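Local coordinates for hemolysin (Streptococcus suis, PDB 3HVN), which probably lyses host cells by binding cholesterol-containing membranes, inserting into them and assembling into an oligomeric pore, at residues A[394-399]-A[481-486]; A[404-409]-A[456-461]. The protein carries 1 engineered substitution. One frame throughout, in Å; residues are numbered along the deposited sequence.

Contact 1: A[394-399]-A[481-486]; sequences ALTLDH and QRKITI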
loop_
_atom_site.group_PDB
_atom_site.type_symbol
_atom_site.label_atom_id
_atom_site.label_comp_id
_atom_site.label_asym_id
_atom_site.label_seq_id
_atom_site.Cartn_x
_atom_site.Cartn_y
_atom_site.Cartn_z
ATOM N N ALA A 394 7.133 -2.323 -34.781
ATOM C CA ALA A 394 7.200 -1.999 -36.204
ATOM C C ALA A 394 8.459 -2.538 -36.880
ATOM O O ALA A 394 9.583 -2.257 -36.449
ATOM C CB ALA A 394 7.088 -0.496 -36.411
ATOM N N LEU A 395 8.263 -3.308 -37.947
ATOM C CA LEU A 395 9.382 -3.875 -38.693
ATOM C C LEU A 395 9.341 -3.476 -40.166
ATOM O O LEU A 395 8.548 -4.008 -40.944
ATOM C CB LEU A 395 9.404 -5.399 -38.557
ATOM C CG LEU A 395 10.421 -6.151 -39.420
ATOM C CD1 LEU A 395 11.841 -5.767 -39.037
ATOM C CD2 LEU A 395 10.219 -7.653 -39.301
ATOM N N THR A 396 10.204 -2.538 -40.541
ATOM C CA THR A 396 10.277 -2.058 -41.916
ATOM C C THR A 396 11.241 -2.894 -42.755
ATOM O O THR A 396 12.344 -3.220 -42.316
ATOM C CB THR A 396 10.713 -0.582 -41.974
ATOM O OG1 THR A 396 9.723 0.234 -41.336
ATOM C CG2 THR A 396 10.884 -0.130 -43.415
ATOM N N LEU A 397 10.812 -3.232 -43.967
ATOM C CA LEU A 397 11.618 -4.036 -44.875
ATOM C C LEU A 397 11.879 -3.285 -46.177
ATOM O O LEU A 397 10.942 -2.830 -46.842
ATOM C CB LEU A 397 10.923 -5.368 -45.163
ATOM C CG LEU A 397 10.564 -6.207 -43.936
ATOM C CD1 LEU A 397 9.624 -7.347 -44.307
ATOM C CD2 LEU A 397 11.819 -6.736 -43.256
ATOM N N ASP A 398 13.156 -3.162 -46.531
ATOM C CA ASP A 398 13.553 -2.456 -47.746
ATOM C C ASP A 398 14.443 -3.326 -48.633
ATOM O O ASP A 398 15.452 -3.873 -48.177
ATOM C CB ASP A 398 14.268 -1.149 -47.394
ATOM C CG ASP A 398 14.541 -0.283 -48.611
ATOM O OD1 ASP A 398 15.110 -0.793 -49.599
ATOM O OD2 ASP A 398 14.194 0.917 -48.574
ATOM N N HIS A 399 14.066 -3.443 -49.903
ATOM C CA HIS A 399 14.806 -4.263 -50.856
ATOM C C HIS A 399 15.406 -3.436 -51.992
ATOM O O HIS A 399 14.685 -2.873 -52.819
ATOM C CB HIS A 399 13.915 -5.375 -51.417
ATOM C CG HIS A 399 14.542 -6.148 -52.532
ATOM N ND1 HIS A 399 13.821 -6.634 -53.603
ATOM C CD2 HIS A 399 15.830 -6.512 -52.755
ATOM C CE1 HIS A 399 14.631 -7.269 -54.427
ATOM N NE2 HIS A 399 15.857 -7.209 -53.937
ATOM N N GLN A 481 10.894 0.121 -33.166
ATOM C CA GLN A 481 10.969 0.208 -34.620
ATOM C C GLN A 481 12.276 -0.391 -35.122
ATOM O O GLN A 481 13.349 -0.060 -34.620
ATOM C CB GLN A 481 10.864 1.667 -35.070
ATOM C CG GLN A 481 11.061 1.875 -36.565
ATOM C CD GLN A 481 9.814 1.568 -37.370
ATOM O OE1 GLN A 481 8.733 2.080 -37.080
ATOM N NE2 GLN A 481 9.960 0.735 -38.394
ATOM N N ARG A 482 12.187 -1.275 -36.110
ATOM C CA ARG A 482 13.389 -1.858 -36.700
ATOM C C ARG A 482 13.339 -1.897 -38.223
ATOM O O ARG A 482 12.398 -2.430 -38.810
ATOM C CB ARG A 482 13.653 -3.258 -36.142
ATOM C CG ARG A 482 14.484 -4.134 -37.065
ATOM C CD ARG A 482 15.515 -4.934 -36.292
ATOM N NE ARG A 482 14.968 -5.510 -35.069
ATOM C CZ ARG A 482 15.708 -6.068 -34.118
ATOM N NH1 ARG A 482 17.027 -6.124 -34.249
ATOM N NH2 ARG A 482 15.132 -6.569 -33.034
ATOM N N LYS A 483 14.364 -1.337 -38.854
ATOM C CA LYS A 483 14.441 -1.297 -40.308
ATOM C C LYS A 483 15.497 -2.263 -40.835
ATOM O O LYS A 483 16.650 -2.240 -40.399
ATOM C CB LYS A 483 14.748 0.122 -40.789
ATOM C CG LYS A 483 14.668 0.299 -42.297
ATOM C CD LYS A 483 15.169 1.670 -42.719
ATOM C CE LYS A 483 14.953 1.906 -44.205
ATOM N NZ LYS A 483 15.698 3.099 -44.692
ATOM N N ILE A 484 15.091 -3.115 -41.771
ATOM C CA ILE A 484 16.011 -4.039 -42.420
ATOM C C ILE A 484 16.091 -3.742 -43.912
ATOM O O ILE A 484 15.102 -3.871 -44.640
ATOM C CB ILE A 484 15.590 -5.505 -42.216
ATOM C CG1 ILE A 484 15.486 -5.827 -40.723
ATOM C CG2 ILE A 484 16.576 -6.441 -42.895
ATOM C CD1 ILE A 484 15.056 -7.249 -40.437
ATOM N N THR A 485 17.274 -3.340 -44.365
ATOM C CA THR A 485 17.465 -2.982 -45.762
ATOM C C THR A 485 18.483 -3.882 -46.448
ATOM O O THR A 485 19.674 -3.842 -46.137
ATOM C CB THR A 485 17.915 -1.516 -45.916
ATOM O OG1 THR A 485 19.235 -1.357 -45.382
ATOM C CG2 THR A 485 16.966 -0.590 -45.181
ATOM N N ILE A 486 18.007 -4.700 -47.379
ATOM C CA ILE A 486 18.901 -5.484 -48.215
ATOM C C ILE A 486 19.216 -4.673 -49.461
ATOM O O ILE A 486 18.445 -3.794 -49.842
ATOM C CB ILE A 486 18.276 -6.830 -48.618
ATOM C CG1 ILE A 486 16.982 -6.604 -49.401
ATOM C CG2 ILE A 486 18.013 -7.681 -47.387
ATOM C CD1 ILE A 486 16.268 -7.881 -49.778
#
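The carbonyl oxygen of Thr396 is the best-held polar atom here, gripped by two donors of strand 481-487: the N-H of Ile484, with N to Thr396 O 2.8 Å and nearly straight (173°), and the more weakly donating CA-H of Lys483. The bonds use every second residue of both strands: Arg482 N bonds Ala394 O, Thr396 N bonds Arg482 O, Asp398 N bonds Ile484 O, and Ile486 N bonds Asp398 O, while Leu395, Leu397 and His399 turn their backbone bonds to strand 440-446. The short axes diverge by only 15°. On the face of Ala394, Thr396 and Asp398, Gln481 bends at chi2, which swings its amide forward along the strands and over toward Ala394 and Thr396, with Gln481 CD 3.6 Å from Ala394 CB. Thr396 OG1, beside its own backbone N, is hydrogen-bonded to Thr443 OG1. Farther on, Asp398 CB rests on Thr485 CG2 at 3.5 Å, while Asp398 OD1 is hydrogen-bonded to Ser400 OG. The other face is largely apolar. Leu395 CD1 meets the tip of Ile484, CD1 to CD1 3.8 Å, and Leu397 CD2 lies alongside Ile484 CB. Ile486 holds CG1 in the crowded position between N and C (chi1 60°), which carries CD1 obliquely up to the His399 ring, 3.3 Å from His399 CD2. This is one layer of the membrane-binding beta sandwich of cholesterol-dependent cytolysins. Strand 376-401 runs between 481-487 and the antiparallel strand 440-446, strand 492-500 flanks 481-487 beyond, and strands 404-416 and 450-460 cover the apolar face.

Contact 2: A[404-409]-A[456-461]; sequences VAKYNI and NIQECT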
loop_
_atom_site.group_PDB
_atom_site.type_symbol
_atom_site.label_atom_id
_atom_site.label_comp_id
_atom_site.label_asym_id
_atom_site.label_seq_id
_atom_site.Cartn_x
_atom_site.Cartn_y
_atom_site.Cartn_z
ATOM N N VAL A 404 16.200 -10.780 -57.056
ATOM C CA VAL A 404 14.895 -11.104 -56.504
ATOM C C VAL A 404 15.089 -11.713 -55.121
ATOM O O VAL A 404 15.832 -12.681 -54.961
ATOM C CB VAL A 404 14.145 -12.107 -57.397
ATOM C CG1 VAL A 404 12.756 -12.371 -56.845
ATOM C CG2 VAL A 404 14.065 -11.589 -58.826
ATOM N N ALA A 405 14.421 -11.145 -54.124
ATOM C CA ALA A 405 14.626 -11.560 -52.741
ATOM C C ALA A 405 13.402 -12.237 -52.131
ATOM O O ALA A 405 12.317 -11.659 -52.080
ATOM C CB ALA A 405 15.048 -10.368 -51.893
ATOM N N LYS A 406 13.591 -13.470 -51.671
ATOM C CA LYS A 406 12.554 -14.186 -50.940
ATOM C C LYS A 406 12.481 -13.688 -49.504
ATOM O O LYS A 406 13.478 -13.712 -48.779
ATOM C CB LYS A 406 12.837 -15.690 -50.937
ATOM C CG LYS A 406 12.155 -16.472 -52.046
ATOM C CD LYS A 406 12.564 -17.938 -52.000
ATOM C CE LYS A 406 11.666 -18.798 -52.874
ATOM N NZ LYS A 406 10.288 -18.901 -52.321
ATOM N N TYR A 407 11.300 -13.234 -49.093
ATOM C CA TYR A 407 11.096 -12.820 -47.708
ATOM C C TYR A 407 10.406 -13.917 -46.905
ATOM O O TYR A 407 9.641 -14.709 -47.454
ATOM C CB TYR A 407 10.295 -11.518 -47.637
ATOM C CG TYR A 407 11.154 -10.275 -47.585
ATOM C CD1 TYR A 407 11.783 -9.790 -48.724
ATOM C CD2 TYR A 407 11.334 -9.582 -46.394
ATOM C CE1 TYR A 407 12.569 -8.653 -48.679
ATOM C CE2 TYR A 407 12.119 -8.445 -46.339
ATOM C CZ TYR A 407 12.734 -7.985 -47.484
ATOM O OH TYR A 407 13.515 -6.853 -47.432
ATOM N N ASN A 408 10.683 -13.965 -45.606
ATOM C CA ASN A 408 10.100 -14.984 -44.740
ATOM C C ASN A 408 10.239 -14.638 -43.259
ATOM O O ASN A 408 11.227 -14.998 -42.618
ATOM C CB ASN A 408 10.734 -16.348 -45.024
ATOM C CG ASN A 408 9.967 -17.490 -44.387
ATOM O OD1 ASN A 408 8.855 -17.308 -43.894
ATOM N ND2 ASN A 408 10.559 -18.679 -44.401
ATOM N N ILE A 409 9.244 -13.939 -42.722
ATOM C CA ILE A 409 9.262 -13.534 -41.320
ATOM C C ILE A 409 8.086 -14.122 -40.540
ATOM O O ILE A 409 6.941 -14.132 -41.017
ATOM C CB ILE A 409 9.285 -11.998 -41.169
ATOM C CG1 ILE A 409 7.993 -11.385 -41.707
ATOM C CG2 ILE A 409 10.488 -11.411 -41.893
ATOM C CD1 ILE A 409 7.982 -9.873 -41.688
ATOM N N ASN A 456 13.805 -14.151 -41.923
ATOM C CA ASN A 456 14.615 -14.887 -42.886
ATOM C C ASN A 456 14.403 -14.362 -44.301
ATOM O O ASN A 456 13.330 -14.525 -44.882
ATOM C CB ASN A 456 14.292 -16.383 -42.824
ATOM C CG ASN A 456 15.156 -17.211 -43.763
ATOM O OD1 ASN A 456 15.565 -16.744 -44.827
ATOM N ND2 ASN A 456 15.432 -18.449 -43.372
ATOM N N ILE A 457 15.434 -13.729 -44.849
ATOM C CA ILE A 457 15.385 -13.215 -46.211
ATOM C C ILE A 457 16.523 -13.779 -47.054
ATOM O O ILE A 457 17.688 -13.773 -46.638
ATOM C CB ILE A 457 15.424 -11.678 -46.237
ATOM C CG1 ILE A 457 16.559 -11.161 -45.355
ATOM C CG2 ILE A 457 14.106 -11.111 -45.758
ATOM C CD1 ILE A 457 16.462 -9.687 -45.034
ATOM N N GLN A 458 16.172 -14.269 -48.239
ATOM C CA GLN A 458 17.139 -14.881 -49.141
ATOM C C GLN A 458 17.171 -14.141 -50.475
ATOM O O GLN A 458 16.249 -13.392 -50.799
ATOM C CB GLN A 458 16.790 -16.354 -49.364
ATOM C CG GLN A 458 16.537 -17.128 -48.080
ATOM C CD GLN A 458 15.950 -18.504 -48.329
ATOM O OE1 GLN A 458 15.994 -19.017 -49.447
ATOM N NE2 GLN A 458 15.396 -19.109 -47.286
ATOM N N GLU A 459 18.233 -14.354 -51.245
ATOM C CA GLU A 459 18.376 -13.698 -52.541
ATOM C C GLU A 459 18.631 -14.702 -53.662
ATOM O O GLU A 459 19.433 -15.624 -53.514
ATOM C CB GLU A 459 19.486 -12.644 -52.493
ATOM C CG GLU A 459 20.133 -12.341 -53.833
ATOM C CD GLU A 459 21.280 -13.282 -54.147
ATOM O OE1 GLU A 459 21.735 -13.990 -53.225
ATOM O OE2 GLU A 459 21.727 -13.311 -55.311
ATOM N N CYS A 460 17.940 -14.513 -54.781
ATOM C CA CYS A 460 18.063 -15.412 -55.923
ATOM C C CYS A 460 19.359 -15.168 -56.686
ATOM O O CYS A 460 19.701 -14.029 -57.001
ATOM C CB CYS A 460 16.865 -15.252 -56.860
ATOM S SG CYS A 460 16.875 -16.367 -58.284
ATOM N N THR A 461 20.076 -16.248 -56.980
ATOM C CA THR A 461 21.333 -16.155 -57.713
ATOM C C THR A 461 21.197 -16.817 -59.080
ATOM O O THR A 461 20.354 -17.692 -59.274
ATOM C CB THR A 461 22.486 -16.821 -56.939
ATOM O OG1 THR A 461 22.331 -16.574 -55.535
ATOM C CG2 THR A 461 23.828 -16.274 -57.403
#
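Antiparallel strands 404-409 and 456-460 form the middle of the four-stranded sheet of the C-terminal beta sandwich, their short axes 160° apart. Backbone hydrogen bonds are uneven. Cys460 N approaches Val404 O (2.8 Å) nearly along the C=O axis, while Gln458 N meets Lys406 O in the carbonyl plane, its N-H straight to 165°; Lys406 N to Gln458 O is weak and bent. At the far end Asn456 N reaches Asn408 O from above the carbonyl plane. Of the CA-H contacts, Ile457 CA to Lys406 O (3.2 Å) is the better directed. Polar side chains line the face of Lys406, Asn408, Asn456 and Gln458; Gln458 NE2 makes a weak bond to Asn456 OD1, whereas Lys406 NZ finds Gly433 O. Glu459, on the opposite face, has OE2 hydrogen-bonded to Thr490 OG1. Apolar contact on that inner face is carried by Tyr407 and Ile457, side by side toward strands 376-401 and 481-487. Ile457 CG1 takes the crowded position between N and C (chi1 49°), which sets CG2 beside the backbone N and over the tyrosine. In this CH-pi contact Ile457 CG2 sits 3.4 Å from the centroid of the Tyr407 ring, displaced toward the CD2 rim.

Overall arrangement
Contacts 1 and 2 belong to the two facing sheets of one beta sandwich, at the end of the rod far from the centre of the chain, their centres 13 Å apart. The chain passes through 394-399, turns into 404-409, returns through 456-461 and comes last to 481-486, so contact 1 pairs the outer segments and contact 2 the inner ones. Their apolar faces meet in the sandwich core: Leu397 CD1 lies 3.4 Å from Tyr407 CE2, and Ile486 CG2 3.5 Å from Ile457 CD1. A heptane-1,2,3-triol lies about 6 Å from the side chain of His399 and about 8 Å from that of Val404, in a domain expected in this family to make the first contact with cholesterol-containing membranes.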